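Side-chain contacts in restriction endonuclease UbaLAI (Unidentified, PDB 5O63), which cleaves DNA as a monomeric Type IIE restriction enzyme, and whose N-terminal B3 domain, the fragment described here, binds the cognate sequence: residues T30-D33 against R37-V40; F49-P54 against S64-F69. One frame throughout, in Å; residues are numbered along the deposited sequence. Where two conformers were deposited one is given.

In the fold
Both contacts lie in the N-terminal B3 domain, and contact 1 alone of the two touches the bound DNA. Contact 1 closes the loop between strands 19-28 and 40-41 against itself and meets DNA directly, through a phosphate and purine bases. Contact 2 follows in series along the chain: the next loop, which leads to strand 62-70, is packed onto that strand by apolar side chains. The two centres lie about 19 Å apart, and their nearest atoms stay about 7 Å from each other without touching. At its nearest atom contact 2 is still about 6 Å from the nucleic acid.

Contact 1 (T30-D33 against R37-V40); sequences TPND and RHGV. With nucleotides of chain D.
His-38 presents the edges of its imidazole to Asn-32 O and to DG6 of chain D, and one face to the Asn-32 amide and DA5 of chain D. Asn-32 O lies in the ring plane, whereas N7 of DA5 is 3.4 Å above it, offset toward the rim. The amide and ring planes are only 20° apart. On the guanidinium of Arg-37, N7 of DG6 of chain D stands 3.2 Å over the centre of one face, while NE bonds O6 of a further guanine. His-38 ND1 donates to Asn-32 O at 2.8 Å, in the carbonyl plane and on a lone pair, with the N-H bent to 143°. Its NE2 donates to DG6 N7, also at 2.8 Å and straighter. Since both nitrogens act as donors, the ring is probably protonated. The bond to the Asn-32 carbonyl fixes its rotation toward the base.

A chi1 of -152° swings the Asn-32 amide away from its own backbone N and over to the preceding base, where ND2 donates to DA5 N7 at 3.0 Å. The same turn grips the backbone of DC4 of chain D: OP2 accepts from Thr-30 OG1 at 2.6 Å and from Asn-32 N at 2.8 Å. Thr-30 N in turn donates to Asp-33 OD2, met from above the carboxylate plane; that oxygen also pairs with Lys-27. Asp-33 CA makes a CA-H...O contact with Gly-39 O at 3.2 Å.

A type I turn, Thr-30 to Asp-33, and the returning chain thus form a loop that probably corresponds to the N-arm of B3 domains. Asp-34 OD1 accepts from the backbone N of His-38 and of Gly-39, and Arg-102 bonds Pro-31 O. Val-40 enters strand 40-41, paired with strand 89-93 at Ile-92.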
loop_
_atom_site.group_PDB
_atom_site.type_symbol
_atom_site.label_atom_id
_atom_site.label_comp_id
_atom_site.label_asym_id
_atom_site.label_seq_id
_atom_site.Cartn_x
_atom_site.Cartn_y
_atom_site.Cartn_z
ATOM N N THR A 30 4.589 -11.032 2.294
ATOM C CA THR A 30 5.256 -12.345 2.422
ATOM C C THR A 30 6.729 -12.087 2.713
ATOM O O THR A 30 7.206 -10.927 2.450
ATOM C CB THR A 30 5.150 -13.224 1.137
ATOM O OG1 THR A 30 6.053 -12.757 0.117
ATOM C CG2 THR A 30 3.710 -13.156 0.526
ATOM N N PRO A 31 7.481 -13.048 3.182
ATOM C CA PRO A 31 8.848 -12.786 3.633
ATOM C C PRO A 31 9.697 -12.212 2.505
ATOM O O PRO A 31 10.603 -11.358 2.803
ATOM C CB PRO A 31 9.360 -14.162 4.090
ATOM C CG PRO A 31 8.026 -14.755 4.751
ATOM C CD PRO A 31 6.994 -14.360 3.710
ATOM N N ASN A 32 9.438 -12.608 1.260
ATOM C CA ASN A 32 10.309 -12.053 0.174
ATOM C C ASN A 32 10.091 -10.579 -0.057
ATOM O O ASN A 32 11.031 -9.917 -0.557
ATOM C CB ASN A 32 10.052 -12.753 -1.159
ATOM C CG ASN A 32 11.303 -12.737 -2.050
ATOM O OD1 ASN A 32 12.360 -13.163 -1.619
ATOM N ND2 ASN A 32 11.156 -12.202 -3.249
ATOM N N ASP A 33 8.909 -10.052 0.263
ATOM C CA ASP A 33 8.611 -8.603 0.009
ATOM C C ASP A 33 9.472 -7.722 0.858
ATOM O O ASP A 33 9.809 -8.075 1.978
ATOM C CB ASP A 33 7.145 -8.349 0.364
ATOM C CG ASP A 33 6.133 -8.893 -0.627
ATOM O OD1 ASP A 33 6.358 -8.994 -1.834
ATOM O OD2 ASP A 33 4.980 -9.159 -0.087
ATOM N N ARG A 37 14.389 -3.790 -2.771
ATOM C CA ARG A 37 15.312 -4.794 -3.257
ATOM C C ARG A 37 14.507 -5.907 -3.959
ATOM O O ARG A 37 14.777 -6.268 -5.104
ATOM C CB ARG A 37 16.144 -5.363 -2.074
ATOM C CG ARG A 37 17.465 -6.062 -2.552
ATOM C CD ARG A 37 17.218 -7.484 -3.038
ATOM N NE ARG A 37 18.507 -8.202 -3.246
ATOM C CZ ARG A 37 19.101 -9.001 -2.340
ATOM N NH1 ARG A 37 18.510 -9.233 -1.155
ATOM N NH2 ARG A 37 20.293 -9.569 -2.601
ATOM N N HIS A 38 13.440 -6.382 -3.294
ATOM C CA HIS A 38 12.440 -7.210 -3.919
ATOM C C HIS A 38 11.099 -6.528 -4.155
ATOM O O HIS A 38 10.313 -7.006 -4.992
ATOM C CB HIS A 38 12.159 -8.443 -3.021
ATOM C CG HIS A 38 13.344 -9.321 -2.882
ATOM N ND1 HIS A 38 13.477 -10.191 -1.812
ATOM C CD2 HIS A 38 14.447 -9.491 -3.654
ATOM C CE1 HIS A 38 14.609 -10.865 -1.937
ATOM N NE2 HIS A 38 15.219 -10.464 -3.048
ATOM N N GLY A 39 10.858 -5.411 -3.443
ATOM C CA GLY A 39 9.590 -4.672 -3.624
ATOM C C GLY A 39 8.438 -5.388 -2.949
ATOM O O GLY A 39 8.637 -6.455 -2.338
ATOM N N VAL A 40 7.280 -4.783 -3.073
ATOM C CA VAL A 40 6.067 -5.462 -2.631
ATOM C C VAL A 40 5.397 -5.964 -3.896
ATOM O O VAL A 40 5.005 -5.198 -4.778
ATOM C CB VAL A 40 5.160 -4.518 -1.836
ATOM C CG1 VAL A 40 3.773 -5.194 -1.616
ATOM C CG2 VAL A 40 5.831 -4.183 -0.499
ATOM P P DG D 6 19.956 -16.571 -1.466
ATOM O OP1 DG D 6 20.815 -17.771 -1.324
ATOM O OP2 DG D 6 19.605 -15.710 -0.315
ATOM O "O5'" DG D 6 20.607 -15.578 -2.557
ATOM C "C5'" DG D 6 21.145 -16.057 -3.753
ATOM C "C4'" DG D 6 21.692 -14.889 -4.558
ATOM O "O4'" DG D 6 20.548 -14.174 -5.126
ATOM C "C3'" DG D 6 22.467 -13.854 -3.732
ATOM O "O3'" DG D 6 23.508 -13.359 -4.523
ATOM C "C2'" DG D 6 21.433 -12.705 -3.624
ATOM C "C1'" DG D 6 20.760 -12.823 -4.980
ATOM N N9 DG D 6 19.516 -12.102 -5.020
ATOM C C8 DG D 6 18.559 -11.971 -4.009
ATOM N N7 DG D 6 17.575 -11.142 -4.334
ATOM C C5 DG D 6 17.913 -10.703 -5.623
ATOM C C6 DG D 6 17.287 -9.745 -6.447
ATOM O O6 DG D 6 16.228 -9.084 -6.214
ATOM N N1 DG D 6 17.947 -9.560 -7.651
ATOM C C2 DG D 6 19.109 -10.238 -8.015
ATOM N N2 DG D 6 19.606 -9.945 -9.217
ATOM N N3 DG D 6 19.740 -11.120 -7.224
ATOM C C4 DG D 6 19.111 -11.287 -6.049
ATOM P P DC D 4 7.747 -16.203 0.143
ATOM O OP1 DC D 4 7.600 -16.954 1.436
ATOM O OP2 DC D 4 7.802 -14.669 0.214
ATOM O "O5'" DC D 4 9.069 -16.625 -0.609
ATOM C "C5'" DC D 4 9.326 -18.095 -0.794
ATOM C "C4'" DC D 4 10.612 -18.297 -1.535
ATOM O "O4'" DC D 4 10.489 -17.777 -2.871
ATOM C "C3'" DC D 4 11.790 -17.533 -0.891
ATOM O "O3'" DC D 4 12.806 -18.492 -0.558
ATOM C "C2'" DC D 4 12.282 -16.597 -2.010
ATOM C "C1'" DC D 4 11.723 -17.326 -3.262
ATOM N N1 DC D 4 11.514 -16.409 -4.387
ATOM C C2 DC D 4 12.425 -16.431 -5.463
ATOM O O2 DC D 4 13.351 -17.302 -5.499
ATOM N N3 DC D 4 12.238 -15.543 -6.480
ATOM C C4 DC D 4 11.240 -14.634 -6.432
ATOM N N4 DC D 4 11.162 -13.755 -7.455
ATOM C C5 DC D 4 10.295 -14.583 -5.328
ATOM C C6 DC D 4 10.491 -15.464 -4.321
ATOM P P DA D 5 14.077 -18.047 0.341
ATOM O OP1 DA D 5 14.683 -19.327 0.862
ATOM O OP2 DA D 5 13.723 -16.958 1.280
ATOM O "O5'" DA D 5 15.076 -17.396 -0.717
ATOM C "C5'" DA D 5 15.598 -18.214 -1.763
ATOM C "C4'" DA D 5 16.346 -17.378 -2.762
ATOM O "O4'" DA D 5 15.427 -16.504 -3.418
ATOM C "C3'" DA D 5 17.391 -16.440 -2.184
ATOM O "O3'" DA D 5 18.649 -17.107 -2.229
ATOM C "C2'" DA D 5 17.307 -15.207 -3.156
ATOM C "C1'" DA D 5 16.224 -15.622 -4.153
ATOM N N9 DA D 5 15.386 -14.503 -4.599
ATOM C C8 DA D 5 14.252 -13.991 -3.983
ATOM N N7 DA D 5 13.704 -13.010 -4.653
ATOM C C5 DA D 5 14.533 -12.857 -5.758
ATOM C C6 DA D 5 14.522 -11.951 -6.853
ATOM N N6 DA D 5 13.591 -10.988 -7.020
ATOM N N1 DA D 5 15.500 -12.097 -7.799
ATOM C C2 DA D 5 16.405 -13.051 -7.627
ATOM N N3 DA D 5 16.535 -13.969 -6.653
ATOM C C4 DA D 5 15.531 -13.828 -5.752
#

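Contact 2 (F49-P54 against S64-F69); sequences FFPDMP and SNFPAF
Phe-66 rises from strand 62-70 of the B3 fold to meet Pro-51 and Phe-50, in the loop that precedes the strand. Its CB sits 3.8 Å from Pro-51 CG, and its CG is almost as near to the same atom. Chi1 of 65° places that CG between the backbone N and the carbonyl carbon, and the ring turns one face to the proline, whose CD lies 4.2 Å above it, offset toward the rim. Further out, CE2 skirts Phe-50 CD1, and CZ ends 3.8 Å from both CD1 and CE1 of Phe-50. The two rings meet obliquely, with centroids 5.8 Å apart and planes at 56°.

Phe-50 has further aromatic neighbours: Phe-49 CD1 stands 3.7 Å over the centre of one face, Phe-111 of strand 108-116 forms an edge-to-face pair with it, and Tyr-81 of strand 75-84 meets its ring. Tyr-123 of strand 121-128 meets Phe-66 and Phe-49 edge-to-face, so this aromatic cluster joins the loop to all four strands. No hydrogen bond crosses between the segments. Beyond the rings, the engineered Met-53, extended as far as its sulfur (chi2 159°), brings SD to 3.5 Å from Ser-64 CB.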
loop_
_atom_site.group_PDB
_atom_site.type_symbol
_atom_site.label_atom_id
_atom_site.label_comp_id
_atom_site.label_asym_id
_atom_site.label_seq_id
_atom_site.Cartn_x
_atom_site.Cartn_y
_atom_site.Cartn_z
ATOM N N PHE A 49 -6.205 -1.027 -8.802
ATOM C CA PHE A 49 -6.158 -0.025 -7.721
ATOM C C PHE A 49 -5.083 1.024 -8.043
ATOM O O PHE A 49 -5.249 2.220 -7.799
ATOM C CB PHE A 49 -5.843 -0.700 -6.352
ATOM C CG PHE A 49 -5.490 0.258 -5.253
ATOM C CD1 PHE A 49 -4.153 0.565 -5.005
ATOM C CD2 PHE A 49 -6.461 0.874 -4.484
ATOM C CE1 PHE A 49 -3.801 1.456 -4.003
ATOM C CE2 PHE A 49 -6.119 1.757 -3.449
ATOM C CZ PHE A 49 -4.774 2.061 -3.234
ATOM N N PHE A 50 -4.000 0.554 -8.656
ATOM C CA PHE A 50 -2.899 1.438 -9.022
ATOM C C PHE A 50 -3.119 2.194 -10.313
ATOM O O PHE A 50 -4.061 1.903 -11.067
ATOM C CB PHE A 50 -1.607 0.615 -9.077
ATOM C CG PHE A 50 -1.166 0.185 -7.714
ATOM C CD1 PHE A 50 -0.611 1.140 -6.814
ATOM C CD2 PHE A 50 -1.404 -1.114 -7.286
ATOM C CE1 PHE A 50 -0.217 0.754 -5.506
ATOM C CE2 PHE A 50 -1.027 -1.523 -5.986
ATOM C CZ PHE A 50 -0.416 -0.622 -5.098
ATOM N N PRO A 51 -2.293 3.216 -10.546
ATOM C CA PRO A 51 -2.503 4.016 -11.754
ATOM C C PRO A 51 -2.377 3.140 -13.000
ATOM O O PRO A 51 -1.742 2.072 -12.973
ATOM C CB PRO A 51 -1.366 5.057 -11.696
ATOM C CG PRO A 51 -1.011 5.150 -10.313
ATOM C CD PRO A 51 -1.211 3.780 -9.710
ATOM N N ASP A 52 -3.001 3.572 -14.085
ATOM C CA ASP A 52 -2.790 2.912 -15.352
ATOM C C ASP A 52 -1.302 2.963 -15.673
ATOM O O ASP A 52 -0.659 4.006 -15.539
ATOM C CB ASP A 52 -3.611 3.573 -16.463
ATOM C CG ASP A 52 -5.099 3.321 -16.320
ATOM O OD1 ASP A 52 -5.484 2.231 -15.854
ATOM O OD2 ASP A 52 -5.886 4.218 -16.690
ATOM N N MET A 53 -0.749 1.821 -16.049
ATOM C CA MET A 53 0.598 1.776 -16.547
ATOM C C MET A 53 0.500 1.110 -17.893
ATOM O O MET A 53 0.328 -0.088 -17.962
ATOM C CB MET A 53 1.550 0.998 -15.623
ATOM C CG MET A 53 2.922 0.798 -16.244
ATOM S SD MET A 53 4.231 0.455 -15.069
ATOM C CE MET A 53 3.430 -0.843 -14.166
ATOM N N PRO A 54 0.554 1.893 -18.977
ATOM C CA PRO A 54 0.503 1.202 -20.260
ATOM C C PRO A 54 1.723 0.294 -20.411
ATOM O O PRO A 54 2.839 0.642 -20.008
ATOM C CB PRO A 54 0.512 2.343 -21.271
ATOM C CG PRO A 54 1.292 3.414 -20.567
ATOM C CD PRO A 54 0.909 3.315 -19.122
ATOM N N SER A 64 6.673 3.017 -14.068
ATOM C CA SER A 64 5.894 4.191 -13.892
ATOM C C SER A 64 6.234 4.724 -12.500
ATOM O O SER A 64 6.591 3.970 -11.582
ATOM C CB SER A 64 4.403 3.829 -14.007
ATOM O OG SER A 64 3.618 4.952 -13.715
ATOM N N ASN A 65 6.105 6.019 -12.329
ATOM C CA ASN A 65 6.148 6.613 -11.022
ATOM C C ASN A 65 4.772 7.032 -10.601
ATOM O O ASN A 65 3.926 7.413 -11.438
ATOM C CB ASN A 65 7.062 7.866 -11.018
ATOM C CG ASN A 65 8.525 7.523 -11.206
ATOM O OD1 ASN A 65 8.938 6.388 -11.007
ATOM N ND2 ASN A 65 9.328 8.535 -11.588
ATOM N N PHE A 66 4.537 7.085 -9.314
ATOM C CA PHE A 66 3.353 7.815 -8.876
ATOM C C PHE A 66 3.576 8.450 -7.511
ATOM O O PHE A 66 4.338 7.964 -6.673
ATOM C CB PHE A 66 2.101 6.912 -8.890
ATOM C CG PHE A 66 2.141 5.784 -7.931
ATOM C CD1 PHE A 66 1.527 5.868 -6.694
ATOM C CD2 PHE A 66 2.743 4.592 -8.286
ATOM C CE1 PHE A 66 1.520 4.797 -5.819
ATOM C CE2 PHE A 66 2.757 3.519 -7.401
ATOM C CZ PHE A 66 2.154 3.632 -6.147
ATOM N N PRO A 67 2.933 9.598 -7.284
ATOM C CA PRO A 67 3.173 10.273 -6.007
ATOM C C PRO A 67 2.338 9.608 -4.924
ATOM O O PRO A 67 1.231 9.136 -5.215
ATOM C CB PRO A 67 2.724 11.729 -6.281
ATOM C CG PRO A 67 1.801 11.618 -7.384
ATOM C CD PRO A 67 2.112 10.407 -8.205
ATOM N N ALA A 68 2.841 9.527 -3.705
ATOM C CA ALA A 68 2.079 8.917 -2.611
ATOM C C ALA A 68 2.500 9.596 -1.347
ATOM O O ALA A 68 3.697 9.888 -1.164
ATOM C CB ALA A 68 2.342 7.404 -2.502
ATOM N N PHE A 69 1.543 9.888 -0.485
ATOM C CA PHE A 69 1.838 10.489 0.796
ATOM C C PHE A 69 2.227 9.404 1.778
ATOM O O PHE A 69 1.465 8.473 2.046
ATOM C CB PHE A 69 0.649 11.278 1.303
ATOM C CG PHE A 69 0.920 11.998 2.562
ATOM C CD1 PHE A 69 1.621 13.235 2.557
ATOM C CD2 PHE A 69 0.510 11.483 3.755
ATOM C CE1 PHE A 69 1.826 13.918 3.741
ATOM C CE2 PHE A 69 0.708 12.185 4.942
ATOM C CZ PHE A 69 1.395 13.405 4.932
#